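Local coordinates for uncharacterized protein (Candida albicans, PDB 5K04) that probably serves as the non-catalytic subunit of the NatB complex, which acetylates protein N-termini, and binds the NAT3 subunit, at residues A[344-356]-A[371-383]. Sequence-based numbering, arbitrary orientation.
Sequences RKFVNQTDNWDVY and PVNELTLRTIVSD
The turn between helices 337-346 and 353-358 lies against helix 372-383, nearest where the CA atoms of Thr350 and Thr379 stand 4.8 Å apart. A Schellman motif with Asn348 as its C-prime residue ends the first helix, and Asn352 holds the N-cap position of the next, though its side chain makes no capping bond. Thr379 OG1 donates to Thr350 O, but the modelled distance of 2.4 Å is doubtfully short. The side chain of Asn352 crosses that of Leu375 at about a right angle, CB on CB, and gives Thr379 OG1 a weak bond from ND2. Two stronger bonds fix that amide: ND2 to Gln349 O, 2.9 Å, and Arg344 NH1 to a lone pair of OD1, also 2.9 Å. Arg344 bends at chi2 (-77°), which takes its guanidinium away from helix 372-383 to grip Asp354 end-on, while CB and CG stay on Leu375 CD1. Lys345 CG sits over the centre of the Arg378 guanidinium, 3.7 Å from Arg378 CZ. Lys345 also packs on Gln83 of the NAT3 chain. Arg378 NH2 is hydrogen-bonded to Gly558 O. Trp353 brings NE1 to within 3.5 Å of Thr379 CG2. Tyr356 CB and CD1 meet Thr376 CG2, and Val372 CG1 approaches Tyr356 CA at 3.4 Å. Helix 388-404 packs on Tyr356 and Thr376. Such helix-on-helix packing, with a short loop and a longer linker, is consistent with this subunit's TPR-like helical superhelix.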
ATOM      1  N   ARG A 344       6.884 -32.703  -3.530  1.00 54.92           N
ATOM      2  CA  ARG A 344       5.425 -32.691  -3.427  1.00 52.60           C
ATOM      3  C   ARG A 344       4.817 -31.552  -4.238  1.00 53.18           C
ATOM      4  O   ARG A 344       3.705 -31.682  -4.763  1.00 44.66           O
ATOM      5  CB  ARG A 344       5.004 -32.585  -1.967  1.00 47.96           C
ATOM      6  CG  ARG A 344       5.354 -33.811  -1.134  1.00 48.33           C
ATOM      7  CD  ARG A 344       4.387 -34.948  -1.392  1.00 49.62           C
ATOM      8  NE  ARG A 344       4.785 -36.168  -0.688  1.00 62.68           N
ATOM      9  CZ  ARG A 344       4.115 -36.703   0.327  1.00 58.76           C
ATOM     10  NH1 ARG A 344       2.997 -36.133   0.762  1.00 60.50           N
ATOM     11  NH2 ARG A 344       4.565 -37.801   0.907  1.00 54.94           N
ATOM     12  N   LYS A 345       5.528 -30.427  -4.341  1.00 55.35           N
ATOM     13  CA  LYS A 345       5.074 -29.338  -5.201  1.00 45.26           C
ATOM     14  C   LYS A 345       5.190 -29.716  -6.672  1.00 46.40           C
ATOM     15  O   LYS A 345       4.282 -29.436  -7.461  1.00 44.13           O
ATOM     16  CB  LYS A 345       5.884 -28.083  -4.915  1.00 45.25           C
ATOM     17  CG  LYS A 345       5.533 -27.407  -3.607  1.00 51.02           C
ATOM     18  CD  LYS A 345       6.645 -26.476  -3.185  1.00 49.36           C
ATOM     19  CE  LYS A 345       6.193 -25.062  -3.133  1.00 56.75           C
ATOM     20  NZ  LYS A 345       6.980 -24.354  -2.096  1.00 66.23           N
ATOM     21  N   PHE A 346       6.301 -30.351  -7.058  1.00 48.81           N
ATOM     22  CA  PHE A 346       6.481 -30.717  -8.456  1.00 48.84           C
ATOM     23  C   PHE A 346       5.357 -31.634  -8.931  1.00 56.75           C
ATOM     24  O   PHE A 346       4.823 -31.449 -10.031  1.00 53.80           O
ATOM     25  CB  PHE A 346       7.845 -31.371  -8.661  1.00 44.16           C
ATOM     26  CG  PHE A 346       9.000 -30.401  -8.655  1.00 48.85           C
ATOM     27  CD1 PHE A 346       9.088 -29.399  -9.621  1.00 53.03           C
ATOM     28  CD2 PHE A 346      10.011 -30.501  -7.705  1.00 48.69           C
ATOM     29  CE1 PHE A 346      10.147 -28.493  -9.627  1.00 46.62           C
ATOM     30  CE2 PHE A 346      11.084 -29.613  -7.703  1.00 45.81           C
ATOM     31  CZ  PHE A 346      11.147 -28.600  -8.664  1.00 52.10           C
ATOM     32  N   VAL A 347       4.958 -32.609  -8.106  1.00 61.55           N
ATOM     33  CA  VAL A 347       3.909 -33.565  -8.473  1.00 50.64           C
ATOM     34  C   VAL A 347       2.536 -33.039  -8.074  1.00 49.34           C
ATOM     35  O   VAL A 347       1.538 -33.761  -8.158  1.00 55.23           O
ATOM     36  CB  VAL A 347       4.155 -34.936  -7.827  1.00 51.85           C
ATOM     37  CG1 VAL A 347       5.544 -35.430  -8.160  1.00 51.01           C
ATOM     38  CG2 VAL A 347       3.960 -34.852  -6.321  1.00 50.51           C
ATOM     39  N   ASN A 348       2.481 -31.776  -7.659  1.00 57.21           N
ATOM     40  CA  ASN A 348       1.288 -31.126  -7.107  1.00 63.63           C
ATOM     41  C   ASN A 348       0.448 -32.073  -6.247  1.00 62.17           C
ATOM     42  O   ASN A 348      -0.712 -32.363  -6.537  1.00 57.07           O
ATOM     43  CB  ASN A 348       0.434 -30.512  -8.208  1.00 72.35           C
ATOM     44  CG  ASN A 348      -0.656 -29.615  -7.646  1.00 81.63           C
ATOM     45  OD1 ASN A 348      -0.559 -29.143  -6.511  1.00 74.78           O
ATOM     46  ND2 ASN A 348      -1.704 -29.388  -8.430  1.00 94.89           N
ATOM     47  N   GLN A 349       1.058 -32.547  -5.161  1.00 61.21           N
ATOM     48  CA  GLN A 349       0.356 -33.402  -4.215  1.00 55.30           C
ATOM     49  C   GLN A 349      -0.188 -32.555  -3.078  1.00 50.23           C
ATOM     50  O   GLN A 349       0.546 -31.766  -2.481  1.00 45.32           O
ATOM     51  CB  GLN A 349       1.262 -34.500  -3.664  1.00 53.81           C
ATOM     52  CG  GLN A 349       0.479 -35.540  -2.861  1.00 55.14           C
ATOM     53  CD  GLN A 349       1.297 -36.765  -2.582  1.00 71.26           C
ATOM     54  OE1 GLN A 349       2.136 -37.165  -3.390  1.00 75.05           O
ATOM     55  NE2 GLN A 349       1.073 -37.369  -1.427  1.00 87.54           N
ATOM     56  N   THR A 350      -1.478 -32.732  -2.780  1.00 61.23           N
ATOM     57  CA  THR A 350      -2.166 -31.958  -1.757  1.00 62.38           C
ATOM     58  C   THR A 350      -2.414 -32.731  -0.470  1.00 58.85           C
ATOM     59  O   THR A 350      -2.854 -32.126   0.513  1.00 55.45           O
ATOM     60  CB  THR A 350      -3.514 -31.460  -2.286  1.00 58.45           C
ATOM     61  OG1 THR A 350      -4.236 -32.573  -2.821  1.00 47.06           O
ATOM     62  CG2 THR A 350      -3.302 -30.391  -3.353  1.00 58.38           C
ATOM     63  N   ASP A 351      -2.157 -34.038  -0.445  1.00 58.13           N
ATOM     64  CA  ASP A 351      -2.338 -34.852   0.761  1.00 63.22           C
ATOM     65  C   ASP A 351      -0.971 -35.035   1.415  1.00 56.74           C
ATOM     66  O   ASP A 351      -0.202 -35.928   1.042  1.00 41.30           O
ATOM     67  CB  ASP A 351      -2.993 -36.190   0.435  1.00 69.04           C
ATOM     68  CG  ASP A 351      -4.469 -36.051   0.103  1.00 70.00           C
ATOM     69  OD1 ASP A 351      -5.034 -34.950   0.301  1.00 68.04           O
ATOM     70  OD2 ASP A 351      -5.062 -37.044  -0.364  1.00 72.24           O
ATOM     71  N   ASN A 352      -0.675 -34.188   2.404  1.00 54.75           N
ATOM     72  CA  ASN A 352       0.680 -34.058   2.923  1.00 55.62           C
ATOM     73  C   ASN A 352       0.780 -34.178   4.444  1.00 54.07           C
ATOM     74  O   ASN A 352       1.827 -33.846   5.010  1.00 47.93           O
ATOM     75  CB  ASN A 352       1.276 -32.722   2.459  1.00 49.31           C
ATOM     76  CG  ASN A 352       1.386 -32.627   0.935  1.00 50.38           C
ATOM     77  OD1 ASN A 352       1.950 -33.513   0.285  1.00 39.68           O
ATOM     78  ND2 ASN A 352       0.844 -31.548   0.362  1.00 54.37           N
ATOM     79  N   TRP A 353      -0.271 -34.651   5.122  1.00 59.04           N
ATOM     80  CA  TRP A 353      -0.183 -34.860   6.564  1.00 56.10           C
ATOM     81  C   TRP A 353       0.881 -35.886   6.924  1.00 48.04           C
ATOM     82  O   TRP A 353       1.470 -35.812   8.009  1.00 43.03           O
ATOM     83  CB  TRP A 353      -1.541 -35.288   7.126  1.00 53.39           C
ATOM     84  CG  TRP A 353      -2.578 -34.228   6.954  1.00 51.99           C
ATOM     85  CD1 TRP A 353      -3.725 -34.312   6.212  1.00 49.53           C
ATOM     86  CD2 TRP A 353      -2.552 -32.903   7.506  1.00 47.12           C
ATOM     87  NE1 TRP A 353      -4.409 -33.123   6.272  1.00 52.34           N
ATOM     88  CE2 TRP A 353      -3.718 -32.242   7.059  1.00 48.73           C
ATOM     89  CE3 TRP A 353      -1.666 -32.217   8.336  1.00 47.68           C
ATOM     90  CZ2 TRP A 353      -4.024 -30.927   7.423  1.00 47.54           C
ATOM     91  CZ3 TRP A 353      -1.973 -30.904   8.696  1.00 50.34           C
ATOM     92  CH2 TRP A 353      -3.144 -30.276   8.236  1.00 47.19           C
ATOM     93  N   ASP A 354       1.150 -36.838   6.028  1.00 46.06           N
ATOM     94  CA  ASP A 354       2.179 -37.833   6.313  1.00 47.83           C
ATOM     95  C   ASP A 354       3.536 -37.167   6.515  1.00 47.73           C
ATOM     96  O   ASP A 354       4.307 -37.565   7.395  1.00 40.74           O
ATOM     97  CB  ASP A 354       2.238 -38.876   5.189  1.00 49.03           C
ATOM     98  CG  ASP A 354       2.506 -38.258   3.819  1.00 50.40           C
ATOM     99  OD1 ASP A 354       1.982 -37.157   3.528  1.00 42.78           O
ATOM    100  OD2 ASP A 354       3.249 -38.872   3.033  1.00 44.56           O
ATOM    101  N   VAL A 355       3.831 -36.123   5.733  1.00 53.82           N
ATOM    102  CA  VAL A 355       5.105 -35.428   5.886  1.00 53.79           C
ATOM    103  C   VAL A 355       5.075 -34.551   7.126  1.00 50.50           C
ATOM    104  O   VAL A 355       6.059 -34.482   7.878  1.00 38.12           O
ATOM    105  CB  VAL A 355       5.424 -34.605   4.627  1.00 53.46           C
ATOM    106  CG1 VAL A 355       6.752 -33.878   4.793  1.00 47.88           C
ATOM    107  CG2 VAL A 355       5.455 -35.493   3.407  1.00 55.97           C
ATOM    108  N   TYR A 356       3.944 -33.871   7.357  1.00 48.02           N
ATOM    109  CA  TYR A 356       3.745 -33.131   8.599  1.00 45.74           C
ATOM    110  C   TYR A 356       4.039 -34.004   9.821  1.00 49.55           C
ATOM    111  O   TYR A 356       4.761 -33.594  10.735  1.00 44.65           O
ATOM    112  CB  TYR A 356       2.321 -32.575   8.668  1.00 45.96           C
ATOM    113  CG  TYR A 356       2.041 -31.986  10.027  1.00 47.90           C
ATOM    114  CD1 TYR A 356       2.487 -30.708  10.351  1.00 43.85           C
ATOM    115  CD2 TYR A 356       1.388 -32.726  11.008  1.00 49.05           C
ATOM    116  CE1 TYR A 356       2.274 -30.175  11.609  1.00 42.88           C
ATOM    117  CE2 TYR A 356       1.174 -32.211  12.274  1.00 46.90           C
ATOM    118  CZ  TYR A 356       1.609 -30.934  12.572  1.00 45.44           C
ATOM    119  OH  TYR A 356       1.381 -30.415  13.825  1.00 43.46           O
ATOM    120  N   PRO A 371       9.246 -25.276   7.124  1.00 51.14           N
ATOM    121  CA  PRO A 371       8.894 -25.511   5.717  1.00 45.42           C
ATOM    122  C   PRO A 371       7.778 -26.534   5.514  1.00 42.03           C
ATOM    123  O   PRO A 371       7.155 -26.527   4.447  1.00 31.72           O
ATOM    124  CB  PRO A 371      10.216 -25.987   5.097  1.00 42.77           C
ATOM    125  CG  PRO A 371      11.278 -25.494   6.031  1.00 43.00           C
ATOM    126  CD  PRO A 371      10.670 -25.547   7.398  1.00 39.64           C
ATOM    127  N   VAL A 372       7.497 -27.405   6.497  1.00 47.52           N
ATOM    128  CA  VAL A 372       6.388 -28.357   6.356  1.00 54.29           C
ATOM    129  C   VAL A 372       5.070 -27.641   6.131  1.00 47.83           C
ATOM    130  O   VAL A 372       4.146 -28.191   5.516  1.00 31.42           O
ATOM    131  CB  VAL A 372       6.265 -29.258   7.594  1.00 59.27           C
ATOM    132  CG1 VAL A 372       5.403 -30.440   7.267  1.00 61.91           C
ATOM    133  CG2 VAL A 372       7.587 -29.720   8.020  1.00 77.15           C
ATOM    134  N   ASN A 373       4.945 -26.424   6.651  1.00 43.33           N
ATOM    135  CA  ASN A 373       3.679 -25.727   6.577  1.00 41.76           C
ATOM    136  C   ASN A 373       3.467 -25.048   5.239  1.00 37.26           C
ATOM    137  O   ASN A 373       2.426 -24.407   5.038  1.00 30.07           O
ATOM    138  CB  ASN A 373       3.590 -24.771   7.755  1.00 42.88           C
ATOM    139  CG  ASN A 373       3.399 -25.527   9.053  1.00 49.00           C
ATOM    140  OD1 ASN A 373       2.686 -26.542   9.073  1.00 30.78           O
ATOM    141  ND2 ASN A 373       4.050 -25.071  10.131  1.00 46.67           N
ATOM    142  N   GLU A 374       4.445 -25.172   4.333  1.00 41.21           N
ATOM    143  CA  GLU A 374       4.185 -24.919   2.926  1.00 36.73           C
ATOM    144  C   GLU A 374       3.282 -26.005   2.364  1.00 41.72           C
ATOM    145  O   GLU A 374       2.381 -25.727   1.565  1.00 33.58           O
ATOM    146  CB  GLU A 374       5.505 -24.863   2.155  1.00 36.38           C
ATOM    147  CG  GLU A 374       6.421 -23.676   2.503  1.00 43.98           C
ATOM    148  CD  GLU A 374       5.831 -22.305   2.138  1.00 46.28           C
ATOM    149  OE1 GLU A 374       5.950 -21.355   2.947  1.00 45.00           O
ATOM    150  OE2 GLU A 374       5.238 -22.185   1.038  1.00 52.98           O
ATOM    151  N   LEU A 375       3.506 -27.254   2.800  1.00 40.72           N
ATOM    152  CA  LEU A 375       2.691 -28.386   2.374  1.00 34.74           C
ATOM    153  C   LEU A 375       1.338 -28.401   3.080  1.00 43.84           C
ATOM    154  O   LEU A 375       0.299 -28.602   2.434  1.00 33.27           O
ATOM    155  CB  LEU A 375       3.448 -29.692   2.633  1.00 34.05           C
ATOM    156  CG  LEU A 375       4.722 -29.776   1.793  1.00 42.29           C
ATOM    157  CD1 LEU A 375       5.285 -31.199   1.701  1.00 38.35           C
ATOM    158  CD2 LEU A 375       4.423 -29.237   0.403  1.00 44.48           C
ATOM    159  N   THR A 376       1.333 -28.169   4.399  1.00 47.36           N
ATOM    160  CA  THR A 376       0.085 -28.233   5.155  1.00 49.41           C
ATOM    161  C   THR A 376      -0.882 -27.131   4.726  1.00 47.41           C
ATOM    162  O   THR A 376      -2.096 -27.369   4.625  1.00 33.87           O
ATOM    163  CB  THR A 376       0.366 -28.170   6.664  1.00 42.02           C
ATOM    164  OG1 THR A 376       0.977 -26.923   7.026  1.00 30.16           O
ATOM    165  CG2 THR A 376       1.286 -29.294   7.062  1.00 37.84           C
ATOM    166  N   LEU A 377      -0.367 -25.925   4.448  1.00 43.45           N
ATOM    167  CA  LEU A 377      -1.245 -24.849   3.990  1.00 40.78           C
ATOM    168  C   LEU A 377      -1.891 -25.205   2.652  1.00 38.31           C
ATOM    169  O   LEU A 377      -3.106 -25.060   2.477  1.00 29.51           O
ATOM    170  CB  LEU A 377      -0.470 -23.534   3.899  1.00 40.85           C
ATOM    171  CG  LEU A 377      -1.270 -22.301   3.450  1.00 45.16           C
ATOM    172  CD1 LEU A 377      -2.406 -21.986   4.420  1.00 42.63           C
ATOM    173  CD2 LEU A 377      -0.361 -21.108   3.289  1.00 36.19           C
ATOM    174  N   ARG A 378      -1.099 -25.730   1.715  1.00 43.06           N
ATOM    175  CA  ARG A 378      -1.657 -26.238   0.465  1.00 42.71           C
ATOM    176  C   ARG A 378      -2.734 -27.292   0.723  1.00 41.79           C
ATOM    177  O   ARG A 378      -3.796 -27.282   0.094  1.00 31.20           O
ATOM    178  CB  ARG A 378      -0.531 -26.814  -0.409  1.00 39.49           C
ATOM    179  CG  ARG A 378       0.281 -25.772  -1.180  1.00 39.19           C
ATOM    180  CD  ARG A 378       1.523 -26.385  -1.812  1.00 41.34           C
ATOM    181  NE  ARG A 378       2.258 -25.441  -2.662  1.00 61.47           N
ATOM    182  CZ  ARG A 378       2.344 -25.517  -3.994  1.00 66.32           C
ATOM    183  NH1 ARG A 378       1.737 -26.496  -4.657  1.00 57.01           N
ATOM    184  NH2 ARG A 378       3.041 -24.608  -4.671  1.00 72.90           N
ATOM    185  N   THR A 379      -2.473 -28.221   1.643  1.00 47.10           N
ATOM    186  CA  THR A 379      -3.504 -29.195   1.978  1.00 42.64           C
ATOM    187  C   THR A 379      -4.730 -28.502   2.555  1.00 36.21           C
ATOM    188  O   THR A 379      -5.862 -28.811   2.177  1.00 33.40           O
ATOM    189  CB  THR A 379      -2.955 -30.242   2.951  1.00 41.20           C
ATOM    190  OG1 THR A 379      -1.855 -30.927   2.344  1.00 36.80           O
ATOM    191  CG2 THR A 379      -4.034 -31.269   3.285  1.00 39.29           C
ATOM    192  N   ILE A 380      -4.523 -27.529   3.444  1.00 47.84           N
ATOM    193  CA  ILE A 380      -5.667 -26.870   4.063  1.00 45.79           C
ATOM    194  C   ILE A 380      -6.443 -26.075   3.023  1.00 44.28           C
ATOM    195  O   ILE A 380      -7.676 -26.150   2.958  1.00 34.96           O
ATOM    196  CB  ILE A 380      -5.205 -25.996   5.243  1.00 43.41           C
ATOM    197  CG1 ILE A 380      -4.859 -26.885   6.438  1.00 42.95           C
ATOM    198  CG2 ILE A 380      -6.276 -25.008   5.630  1.00 41.68           C
ATOM    199  CD1 ILE A 380      -4.200 -26.143   7.603  1.00 38.63           C
ATOM    200  N   VAL A 381      -5.732 -25.341   2.159  1.00 44.11           N
ATOM    201  CA  VAL A 381      -6.414 -24.495   1.183  1.00 44.30           C
ATOM    202  C   VAL A 381      -7.223 -25.345   0.209  1.00 45.81           C
ATOM    203  O   VAL A 381      -8.370 -25.014  -0.125  1.00 38.14           O
ATOM    204  CB  VAL A 381      -5.401 -23.594   0.456  1.00 45.56           C
ATOM    205  CG1 VAL A 381      -6.093 -22.825  -0.633  1.00 46.34           C
ATOM    206  CG2 VAL A 381      -4.752 -22.640   1.442  1.00 37.77           C
ATOM    207  N   SER A 382      -6.651 -26.469  -0.236  1.00 47.35           N
ATOM    208  CA  SER A 382      -7.354 -27.369  -1.148  1.00 47.50           C
ATOM    209  C   SER A 382      -8.597 -27.966  -0.513  1.00 46.56           C
ATOM    210  O   SER A 382      -9.539 -28.336  -1.223  1.00 47.48           O
ATOM    211  CB  SER A 382      -6.425 -28.496  -1.602  1.00 46.02           C
ATOM    212  OG  SER A 382      -5.335 -27.971  -2.323  1.00 43.65           O
ATOM    213  N   ASP A 383      -8.621 -28.075   0.816  1.00 49.32           N
ATOM    214  CA  ASP A 383      -9.748 -28.684   1.515  1.00 47.01           C
ATOM    215  C   ASP A 383     -10.892 -27.702   1.774  1.00 45.23           C
ATOM    216  O   ASP A 383     -11.992 -28.144   2.121  1.00 36.41           O
ATOM    217  CB  ASP A 383      -9.261 -29.275   2.841  1.00 47.00           C
ATOM    218  CG  ASP A 383     -10.352 -29.984   3.615  1.00 44.93           C
ATOM    219  OD1 ASP A 383     -10.971 -30.917   3.053  1.00 39.14           O
ATOM    220  OD2 ASP A 383     -10.558 -29.638   4.799  1.00 37.82           O
TER